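Local coordinates for protein 3-dehydroquinate dehydratase (Aquifex aeolicus, PDB 2EGZ) that probably catalyses the cis-dehydration of 3-dehydroquinate to 3-dehydroshikimate, the third step of the chorismate pathway, through a Schiff-base intermediate, at residues 26-31 with 57-62; 35-40 with 68-73; 86-91 with 110-115. All blocks are in the same frame, centred on the assembly; numbering follows the deposited sequence.

Interaction 1 of 3, residues 26-31 with 57-62; sequences IVELRV and ILTIRS
Neighbouring parallel strands of the TIM barrel, 26-30 and 55-59, with helix 39-51 between them as a beta-alpha-beta unit, bring Arg61, which binds 3-dehydroquinate, next to Glu28, Leu29 and Arg30, which probably do so too. Backbone bonds join the two strands in register, ending where Val31 N meets Thr59 O almost along the C=O axis. Glu28, Arg30, Ile57 and Thr59 share one face of the sheet, while Leu29 and Leu58 take the other, which is packed by helices 39-51 and 73-80.

Glu28 holds CG anti to its backbone N (chi1 173°), and its extended chain carries the carboxylate up to Thr59. There Thr59 OG1 donates to Glu28 OE2, 2.6 Å away, on its anti lone pair. The methyl branch of Thr59 packs on Arg30: its CG2 lies 3.7 Å from Arg30 CD, the chains side by side. Bends at chi2 and chi3 in both Arg30 and Arg61 lay the guanidiniums flat on each other, centres 3.8 Å apart and planes at 27°. Arg61 NH2 lies over one face of the Arg30 guanidinium, displaced toward its rim, 3.3 Å from Arg30 NH1, although both are donors. Outside partners hold the two groups: Asp32 forms a salt bridge with Arg30 NH2, the carbonyl of Glu65 accepts from Arg61 NH1, and a bound tartrate, probably from the crystallisation liquor, accepts from Arg61 NH2.

Two stacked cations would concentrate positive charge in the pocket, consistent with attraction of an anionic ligand, while their proximity would favour the ionised form of Glu28.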
loop_
_atom_site.group_PDB
_atom_site.type_symbol
_atom_site.label_atom_id
_atom_site.label_comp_id
_atom_site.label_asym_id
_atom_site.label_seq_id
_atom_site.Cartn_x
_atom_site.Cartn_y
_atom_site.Cartn_z
ATOM N N ILE B 26 0.227 26.527 -10.075
ATOM C CA ILE B 26 -0.444 25.286 -10.416
ATOM C C ILE B 26 -1.703 25.027 -9.603
ATOM O O ILE B 26 -1.780 25.385 -8.432
ATOM C CB ILE B 26 0.493 24.086 -10.152
ATOM C CG1 ILE B 26 1.764 24.214 -10.988
ATOM C CG2 ILE B 26 -0.230 22.784 -10.430
ATOM C CD1 ILE B 26 2.828 23.213 -10.594
ATOM N N VAL B 27 -2.688 24.401 -10.238
ATOM C CA VAL B 27 -3.905 24.005 -9.547
ATOM C C VAL B 27 -3.916 22.484 -9.631
ATOM O O VAL B 27 -3.824 21.910 -10.719
ATOM C CB VAL B 27 -5.197 24.546 -10.219
ATOM C CG1 VAL B 27 -6.415 23.782 -9.696
ATOM C CG2 VAL B 27 -5.365 26.026 -9.910
ATOM N N GLU B 28 -3.989 21.826 -8.484
ATOM C CA GLU B 28 -4.043 20.375 -8.482
ATOM C C GLU B 28 -5.501 19.952 -8.393
ATOM O O GLU B 28 -6.173 20.227 -7.397
ATOM C CB GLU B 28 -3.288 19.782 -7.290
ATOM C CG GLU B 28 -3.481 18.266 -7.174
ATOM C CD GLU B 28 -2.749 17.651 -5.996
ATOM O OE1 GLU B 28 -2.765 18.259 -4.909
ATOM O OE2 GLU B 28 -2.172 16.551 -6.155
ATOM N N LEU B 29 -5.997 19.297 -9.434
ATOM C CA LEU B 29 -7.377 18.841 -9.412
ATOM C C LEU B 29 -7.419 17.521 -8.660
ATOM O O LEU B 29 -6.901 16.511 -9.131
ATOM C CB LEU B 29 -7.922 18.645 -10.833
ATOM C CG LEU B 29 -8.328 19.886 -11.637
ATOM C CD1 LEU B 29 -7.119 20.769 -11.862
ATOM C CD2 LEU B 29 -8.924 19.460 -12.972
ATOM N N ARG B 30 -8.005 17.547 -7.468
ATOM C CA ARG B 30 -8.133 16.339 -6.664
ATOM C C ARG B 30 -9.452 15.709 -7.086
ATOM O O ARG B 30 -10.478 15.882 -6.426
ATOM C CB ARG B 30 -8.150 16.686 -5.172
ATOM C CG ARG B 30 -6.781 17.051 -4.602
ATOM C CD ARG B 30 -5.833 15.858 -4.658
ATOM N NE ARG B 30 -6.352 14.727 -3.888
ATOM C CZ ARG B 30 -6.156 14.550 -2.584
ATOM N NH1 ARG B 30 -5.440 15.427 -1.892
ATOM N NH2 ARG B 30 -6.698 13.507 -1.969
ATOM N N VAL B 31 -9.413 14.987 -8.201
ATOM C CA VAL B 31 -10.601 14.351 -8.750
ATOM C C VAL B 31 -11.261 13.376 -7.782
ATOM O O VAL B 31 -12.449 13.085 -7.907
ATOM C CB VAL B 31 -10.275 13.629 -10.067
ATOM C CG1 VAL B 31 -11.551 13.078 -10.693
ATOM C CG2 VAL B 31 -9.588 14.595 -11.024
ATOM N N ILE B 57 -2.188 19.692 -12.282
ATOM C CA ILE B 57 -1.693 18.413 -11.797
ATOM C C ILE B 57 -2.976 17.594 -11.741
ATOM O O ILE B 57 -3.939 17.978 -11.072
ATOM C CB ILE B 57 -1.100 18.471 -10.368
ATOM C CG1 ILE B 57 0.233 19.221 -10.364
ATOM C CG2 ILE B 57 -0.860 17.049 -9.862
ATOM C CD1 ILE B 57 0.795 19.443 -8.968
ATOM N N LEU B 58 -2.999 16.489 -12.474
ATOM C CA LEU B 58 -4.161 15.612 -12.494
ATOM C C LEU B 58 -3.948 14.543 -11.430
ATOM O O LEU B 58 -3.086 13.676 -11.584
ATOM C CB LEU B 58 -4.304 14.954 -13.871
ATOM C CG LEU B 58 -5.385 13.878 -14.024
ATOM C CD1 LEU B 58 -6.764 14.495 -13.822
ATOM C CD2 LEU B 58 -5.283 13.245 -15.406
ATOM N N THR B 59 -4.720 14.624 -10.349
ATOM C CA THR B 59 -4.624 13.665 -9.257
ATOM C C THR B 59 -5.961 12.985 -9.017
ATOM O O THR B 59 -7.002 13.634 -8.977
ATOM C CB THR B 59 -4.201 14.339 -7.934
ATOM O OG1 THR B 59 -2.883 14.882 -8.071
ATOM C CG2 THR B 59 -4.200 13.325 -6.792
ATOM N N ILE B 60 -5.920 11.669 -8.865
ATOM C CA ILE B 60 -7.122 10.885 -8.596
ATOM C C ILE B 60 -6.652 9.930 -7.512
ATOM O O ILE B 60 -6.525 8.728 -7.735
ATOM C CB ILE B 60 -7.557 10.089 -9.835
ATOM C CG1 ILE B 60 -7.572 11.004 -11.062
ATOM C CG2 ILE B 60 -8.954 9.513 -9.608
ATOM C CD1 ILE B 60 -7.838 10.280 -12.367
ATOM N N ARG B 61 -6.383 10.491 -6.338
ATOM C CA ARG B 61 -5.859 9.737 -5.205
ATOM C C ARG B 61 -6.562 8.433 -4.864
ATOM O O ARG B 61 -7.781 8.391 -4.699
ATOM C CB ARG B 61 -5.826 10.625 -3.958
ATOM C CG ARG B 61 -4.952 10.068 -2.846
ATOM C CD ARG B 61 -3.476 10.195 -3.195
ATOM N NE ARG B 61 -3.080 11.595 -3.318
ATOM C CZ ARG B 61 -3.013 12.449 -2.298
ATOM N NH1 ARG B 61 -3.307 12.055 -1.062
ATOM N NH2 ARG B 61 -2.664 13.708 -2.515
ATOM N N SER B 62 -5.774 7.369 -4.746
ATOM C CA SER B 62 -6.309 6.060 -4.398
ATOM C C SER B 62 -6.749 6.112 -2.937
ATOM O O SER B 62 -6.185 6.858 -2.133
ATOM C CB SER B 62 -5.240 4.979 -4.588
ATOM O OG SER B 62 -4.099 5.229 -3.786
#

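Interaction 2 of 3, residues 35-40 with 68-73; sequences SDTSLN and REVKNR
A partly exposed, largely polar contact joins two loops of the TIM barrel: residues 35-40, which lead from strand 26-30 into helix 39-51, and residues 68-73, which lead into helix 73-80. Each loop ends at a helix N-cap position, and the two are linked by a pair of hydrogen bonds between one asparagine amide and one threonine.

The first loop is shaped by an Asx turn. Asp36 OD1 accepts from Ser38 N at 2.9 Å, nearly along its C-O axis, and takes a second bond from Ser38 OG on its syn lone pair. Two bonds thus grip one carboxylate oxygen and steady Ser38, whose hydroxyl also caps Tyr41 N weakly at the start of helix 39-51. The second loop contains a type I beta turn from Val70 to Arg73, closed by Arg73 N on Val70 O.

Asn72 stands at the N-cap position of helix 73-80, yet its side chain makes no capping bond and reaches to the other loop instead. Its CG lies between the backbone N and the carbonyl carbon (chi1 65°), and OG1 of Thr37 takes the same crowded position. The hydroxyl can therefore donate to the amide oxygen, Thr37 OG1 to Asn72 OD1 being 3.0 Å, in the carbonyl plane and on a lone pair. With both ends of the amide engaged, its rotation is fixed. Beside this polar pair, Val70 and Thr37 meet tip to tip, and Leu76 of helix 73-80 lies against both of them.

The bond from Asn72 ND2 to Thr37 O, 2.8 Å long, is almost perfectly straight at 178°; Thr37 O lies in the amide plane of Asn72, while ND2 stands 38° out of the carbonyl plane of Thr37.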
loop_
_atom_site.group_PDB
_atom_site.type_symbol
_atom_site.label_atom_id
_atom_site.label_comp_id
_atom_site.label_asym_id
_atom_site.label_seq_id
_atom_site.Cartn_x
_atom_site.Cartn_y
_atom_site.Cartn_z
ATOM N N SER B 35 -17.479 15.587 -7.096
ATOM C CA SER B 35 -18.806 14.989 -6.996
ATOM C C SER B 35 -19.238 14.495 -8.375
ATOM O O SER B 35 -20.334 13.961 -8.544
ATOM C CB SER B 35 -19.802 16.013 -6.470
ATOM N N ASP B 36 -18.361 14.685 -9.356
ATOM C CA ASP B 36 -18.609 14.278 -10.736
ATOM C C ASP B 36 -17.258 13.911 -11.344
ATOM O O ASP B 36 -16.340 14.731 -11.335
ATOM C CB ASP B 36 -19.215 15.446 -11.518
ATOM C CG ASP B 36 -19.645 15.058 -12.920
ATOM O OD1 ASP B 36 -18.947 14.249 -13.564
ATOM O OD2 ASP B 36 -20.682 15.579 -13.387
ATOM N N THR B 37 -17.126 12.697 -11.872
ATOM C CA THR B 37 -15.855 12.289 -12.468
ATOM C C THR B 37 -15.944 11.916 -13.940
ATOM O O THR B 37 -15.061 11.239 -14.469
ATOM C CB THR B 37 -15.208 11.103 -11.701
ATOM O OG1 THR B 37 -16.072 9.961 -11.746
ATOM C CG2 THR B 37 -14.945 11.489 -10.257
ATOM N N SER B 38 -17.003 12.362 -14.611
ATOM C CA SER B 38 -17.158 12.069 -16.028
ATOM C C SER B 38 -15.979 12.675 -16.785
ATOM O O SER B 38 -15.446 13.708 -16.382
ATOM C CB SER B 38 -18.476 12.648 -16.553
ATOM O OG SER B 38 -18.572 14.037 -16.287
ATOM N N LEU B 39 -15.576 12.033 -17.875
ATOM C CA LEU B 39 -14.450 12.511 -18.664
ATOM C C LEU B 39 -14.590 13.960 -19.121
ATOM O O LEU B 39 -13.596 14.684 -19.213
ATOM C CB LEU B 39 -14.236 11.622 -19.892
ATOM C CG LEU B 39 -13.905 10.140 -19.675
ATOM C CD1 LEU B 39 -13.657 9.481 -21.031
ATOM C CD2 LEU B 39 -12.680 9.998 -18.780
ATOM N N ASN B 40 -15.814 14.392 -19.404
ATOM C CA ASN B 40 -16.011 15.757 -19.866
ATOM C C ASN B 40 -15.933 16.775 -18.745
ATOM O O ASN B 40 -15.318 17.832 -18.903
ATOM C CB ASN B 40 -17.352 15.903 -20.583
ATOM C CG ASN B 40 -17.511 17.267 -21.220
ATOM O OD1 ASN B 40 -16.738 17.639 -22.100
ATOM N ND2 ASN B 40 -18.505 18.024 -20.773
ATOM N N ARG B 68 -10.093 8.350 -2.618
ATOM C CA ARG B 68 -11.321 7.574 -2.663
ATOM C C ARG B 68 -11.360 6.813 -3.976
ATOM O O ARG B 68 -10.774 7.244 -4.970
ATOM C CB ARG B 68 -12.531 8.500 -2.553
ATOM N N GLU B 69 -12.046 5.677 -3.983
ATOM C CA GLU B 69 -12.148 4.878 -5.196
ATOM C C GLU B 69 -12.912 5.655 -6.267
ATOM O O GLU B 69 -13.924 6.289 -5.981
ATOM C CB GLU B 69 -12.859 3.555 -4.897
ATOM N N VAL B 70 -12.401 5.621 -7.493
ATOM C CA VAL B 70 -13.050 6.286 -8.618
ATOM C C VAL B 70 -13.141 5.243 -9.718
ATOM O O VAL B 70 -12.133 4.867 -10.314
ATOM C CB VAL B 70 -12.239 7.508 -9.126
ATOM C CG1 VAL B 70 -12.902 8.088 -10.369
ATOM C CG2 VAL B 70 -12.164 8.572 -8.042
ATOM N N LYS B 71 -14.356 4.767 -9.969
ATOM C CA LYS B 71 -14.607 3.741 -10.976
ATOM C C LYS B 71 -13.861 3.949 -12.293
ATOM O O LYS B 71 -13.187 3.042 -12.780
ATOM C CB LYS B 71 -16.112 3.647 -11.257
ATOM C CG LYS B 71 -16.498 2.535 -12.220
ATOM C CD LYS B 71 -17.949 2.662 -12.674
ATOM C CE LYS B 71 -18.339 1.503 -13.591
ATOM N NZ LYS B 71 -19.682 1.695 -14.213
ATOM N N ASN B 72 -13.975 5.141 -12.867
ATOM C CA ASN B 72 -13.324 5.416 -14.141
ATOM C C ASN B 72 -11.980 6.118 -13.992
ATOM O O ASN B 72 -11.556 6.864 -14.880
ATOM C CB ASN B 72 -14.257 6.248 -15.028
ATOM C CG ASN B 72 -14.533 7.623 -14.460
ATOM O OD1 ASN B 72 -14.715 7.787 -13.251
ATOM N ND2 ASN B 72 -14.579 8.624 -15.334
ATOM N N ARG B 73 -11.306 5.869 -12.874
ATOM C CA ARG B 73 -10.006 6.479 -12.625
ATOM C C ARG B 73 -9.032 6.204 -13.772
ATOM O O ARG B 73 -8.458 7.131 -14.343
ATOM C CB ARG B 73 -9.429 5.957 -11.310
#

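Interaction 3 of 3, residues 86-91 with 110-115; sequences YTDIEL and KLIISY
Strands 86-90 and 110-117 form a parallel pair in the TIM barrel, joined by helix 94-107 in a beta-alpha-beta unit, and their contact passes from a buried, closely bonded end to a watery one. Backbone bonds alternate along it, from Thr87 N on Lys110 O to Leu91 N on Ser114 O, the shortest being Ile112 N to Thr87 O at 2.7 Å.

The tight part lies toward the C-terminal ends of the strands. Asp88 sets CG anti to its backbone N (chi1 -179°), turning the carboxylate across to the neighbouring strand, where Ser114 OG donates to the syn lone pair of Asp88 OD1 over 2.7 Å. Asp88 OD2 faces Ile112 CG2 and has a long, weak ion pair with Lys142, the Schiff-base lysine. Replacing Asp88 by an alanine removes both oxygens, and would probably cost Ser114 this acceptor and the lysine a nearby negative charge. On the other face Ile89 CG2 rests 3.8 Å from Leu111 CD1 and also touches Ile113 CG1, beneath helix 94-107. Farther on, Ile113 CG2 packs on Leu91 CB at 3.7 Å.

At the opposite end only Lys110 is exposed. Its chain, extended beyond CG, runs alongside Tyr86 in the same direction, and Lys110 CD lies 3.5 Å from Tyr86 CE1, approaching the ring obliquely. Here the polar tips meet through solvent rather than directly: one water sits in the plane of the tyrosine ring, 2.6 Å from Tyr86 OH, and accepts a weak bond from Lys110 NZ at 3.4 Å.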
loop_
_atom_site.group_PDB
_atom_site.type_symbol
_atom_site.label_atom_id
_atom_site.label_comp_id
_atom_site.label_asym_id
_atom_site.label_seq_id
_atom_site.Cartn_x
_atom_site.Cartn_y
_atom_site.Cartn_z
ATOM N N TYR B 86 0.957 17.980 -15.455
ATOM C CA TYR B 86 1.481 16.928 -14.583
ATOM C C TYR B 86 0.356 15.953 -14.269
ATOM O O TYR B 86 -0.819 16.322 -14.266
ATOM C CB TYR B 86 1.928 17.469 -13.221
ATOM C CG TYR B 86 3.002 18.524 -13.212
ATOM C CD1 TYR B 86 4.346 18.177 -13.058
ATOM C CD2 TYR B 86 2.671 19.876 -13.282
ATOM C CE1 TYR B 86 5.329 19.155 -12.962
ATOM C CE2 TYR B 86 3.642 20.857 -13.189
ATOM C CZ TYR B 86 4.967 20.494 -13.025
ATOM O OH TYR B 86 5.928 21.469 -12.893
ATOM N N THR B 87 0.738 14.714 -13.988
ATOM C CA THR B 87 -0.195 13.684 -13.561
ATOM C C THR B 87 0.477 13.076 -12.333
ATOM O O THR B 87 1.654 12.712 -12.377
ATOM C CB THR B 87 -0.408 12.582 -14.615
ATOM O OG1 THR B 87 -1.182 13.098 -15.706
ATOM C CG2 THR B 87 -1.147 11.402 -13.991
ATOM N N ASP B 88 -0.258 13.008 -11.230
ATOM C CA ASP B 88 0.271 12.440 -9.995
ATOM C C ASP B 88 -0.340 11.057 -9.802
ATOM O O ASP B 88 -1.552 10.928 -9.642
ATOM C CB ASP B 88 -0.088 13.341 -8.800
ATOM C CG ASP B 88 0.458 12.817 -7.474
ATOM O OD1 ASP B 88 0.463 11.583 -7.270
ATOM O OD2 ASP B 88 0.867 13.640 -6.618
ATOM N N ILE B 89 0.500 10.029 -9.836
ATOM C CA ILE B 89 0.044 8.658 -9.638
ATOM C C ILE B 89 0.818 8.108 -8.440
ATOM O O ILE B 89 1.978 8.451 -8.242
ATOM C CB ILE B 89 0.311 7.789 -10.895
ATOM C CG1 ILE B 89 -0.239 6.370 -10.692
ATOM C CG2 ILE B 89 1.797 7.748 -11.195
ATOM C CD1 ILE B 89 -1.746 6.310 -10.523
ATOM N N GLU B 90 0.174 7.275 -7.628
ATOM C CA GLU B 90 0.847 6.714 -6.458
ATOM C C GLU B 90 1.825 5.621 -6.865
ATOM O O GLU B 90 1.547 4.828 -7.772
ATOM C CB GLU B 90 -0.163 6.116 -5.473
ATOM C CG GLU B 90 -1.291 7.035 -5.018
ATOM C CD GLU B 90 -2.336 7.267 -6.091
ATOM O OE1 GLU B 90 -2.489 6.399 -6.981
ATOM O OE2 GLU B 90 -3.019 8.312 -6.034
ATOM N N LEU B 91 2.972 5.578 -6.194
ATOM C CA LEU B 91 3.975 4.558 -6.477
ATOM C C LEU B 91 3.341 3.196 -6.211
ATOM O O LEU B 91 3.677 2.207 -6.858
ATOM C CB LEU B 91 5.198 4.743 -5.568
ATOM C CG LEU B 91 6.316 3.693 -5.622
ATOM C CD1 LEU B 91 6.914 3.623 -7.020
ATOM C CD2 LEU B 91 7.390 4.050 -4.608
ATOM N N LYS B 110 4.513 15.730 -17.713
ATOM C CA LYS B 110 5.309 15.200 -16.606
ATOM C C LYS B 110 4.549 14.277 -15.671
ATOM O O LYS B 110 3.360 14.465 -15.421
ATOM C CB LYS B 110 5.902 16.348 -15.781
ATOM C CG LYS B 110 6.831 17.261 -16.557
ATOM C CD LYS B 110 7.409 18.348 -15.661
ATOM C CE LYS B 110 8.436 19.188 -16.413
ATOM N NZ LYS B 110 9.063 20.213 -15.531
ATOM N N LEU B 111 5.257 13.286 -15.136
ATOM C CA LEU B 111 4.650 12.334 -14.221
ATOM C C LEU B 111 5.217 12.476 -12.819
ATOM O O LEU B 111 6.433 12.443 -12.623
ATOM C CB LEU B 111 4.886 10.901 -14.705
ATOM C CG LEU B 111 4.143 9.794 -13.946
ATOM C CD1 LEU B 111 2.646 9.978 -14.131
ATOM C CD2 LEU B 111 4.576 8.419 -14.453
ATOM N N ILE B 112 4.332 12.657 -11.848
ATOM C CA ILE B 112 4.750 12.738 -10.458
ATOM C C ILE B 112 4.373 11.378 -9.891
ATOM O O ILE B 112 3.271 10.901 -10.126
ATOM C CB ILE B 112 3.982 13.829 -9.684
ATOM C CG1 ILE B 112 4.433 15.219 -10.141
ATOM C CG2 ILE B 112 4.203 13.659 -8.189
ATOM C CD1 ILE B 112 3.612 16.342 -9.524
ATOM N N ILE B 113 5.293 10.740 -9.178
ATOM C CA ILE B 113 5.015 9.440 -8.585
ATOM C C ILE B 113 5.121 9.653 -7.090
ATOM O O ILE B 113 6.207 9.876 -6.551
ATOM C CB ILE B 113 6.012 8.389 -9.080
ATOM C CG1 ILE B 113 5.818 8.194 -10.591
ATOM C CG2 ILE B 113 5.798 7.072 -8.335
ATOM C CD1 ILE B 113 6.836 7.274 -11.246
ATOM N N SER B 114 3.973 9.591 -6.427
ATOM C CA SER B 114 3.892 9.871 -5.004
ATOM C C SER B 114 3.775 8.730 -4.003
ATOM O O SER B 114 3.394 7.606 -4.330
ATOM C CB SER B 114 2.724 10.825 -4.771
ATOM O OG SER B 114 1.512 10.217 -5.196
ATOM N N TYR B 115 4.101 9.074 -2.761
ATOM C CA TYR B 115 4.031 8.165 -1.629
ATOM C C TYR B 115 3.590 9.010 -0.445
ATOM O O TYR B 115 4.185 10.054 -0.175
ATOM C CB TYR B 115 5.401 7.559 -1.315
ATOM C CG TYR B 115 5.415 6.841 0.018
ATOM C CD1 TYR B 115 4.779 5.612 0.173
ATOM C CD2 TYR B 115 5.990 7.432 1.146
ATOM C CE1 TYR B 115 4.702 4.990 1.420
ATOM C CE2 TYR B 115 5.920 6.819 2.398
ATOM C CZ TYR B 115 5.271 5.601 2.527
ATOM O OH TYR B 115 5.164 5.007 3.768
HETATM O O HOH W 1 8.395 20.749 -12.265
#

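In the fold
Interactions 1 and 3, with centres about 10 Å apart, are successive pairs of the same barrel sheet, since strands 55-59 and 86-90 are neighbours: Leu58 N to Tyr86 O (2.8 Å) and Leu58 O to Asp88 N (2.9 Å) are probable hydrogen bonds. They approach the catalytic residues together. The side chains of Arg61 and Ser114 each come within about 3 Å of that of His116, and that of Glu28 within about 4 Å of that of Lys142. Interaction 2, centred about 12 Å from interaction 1, continues it outward through the loops, with Val31 CG1 on Thr37 CG2 at 3.8 Å; it does not touch interaction 3.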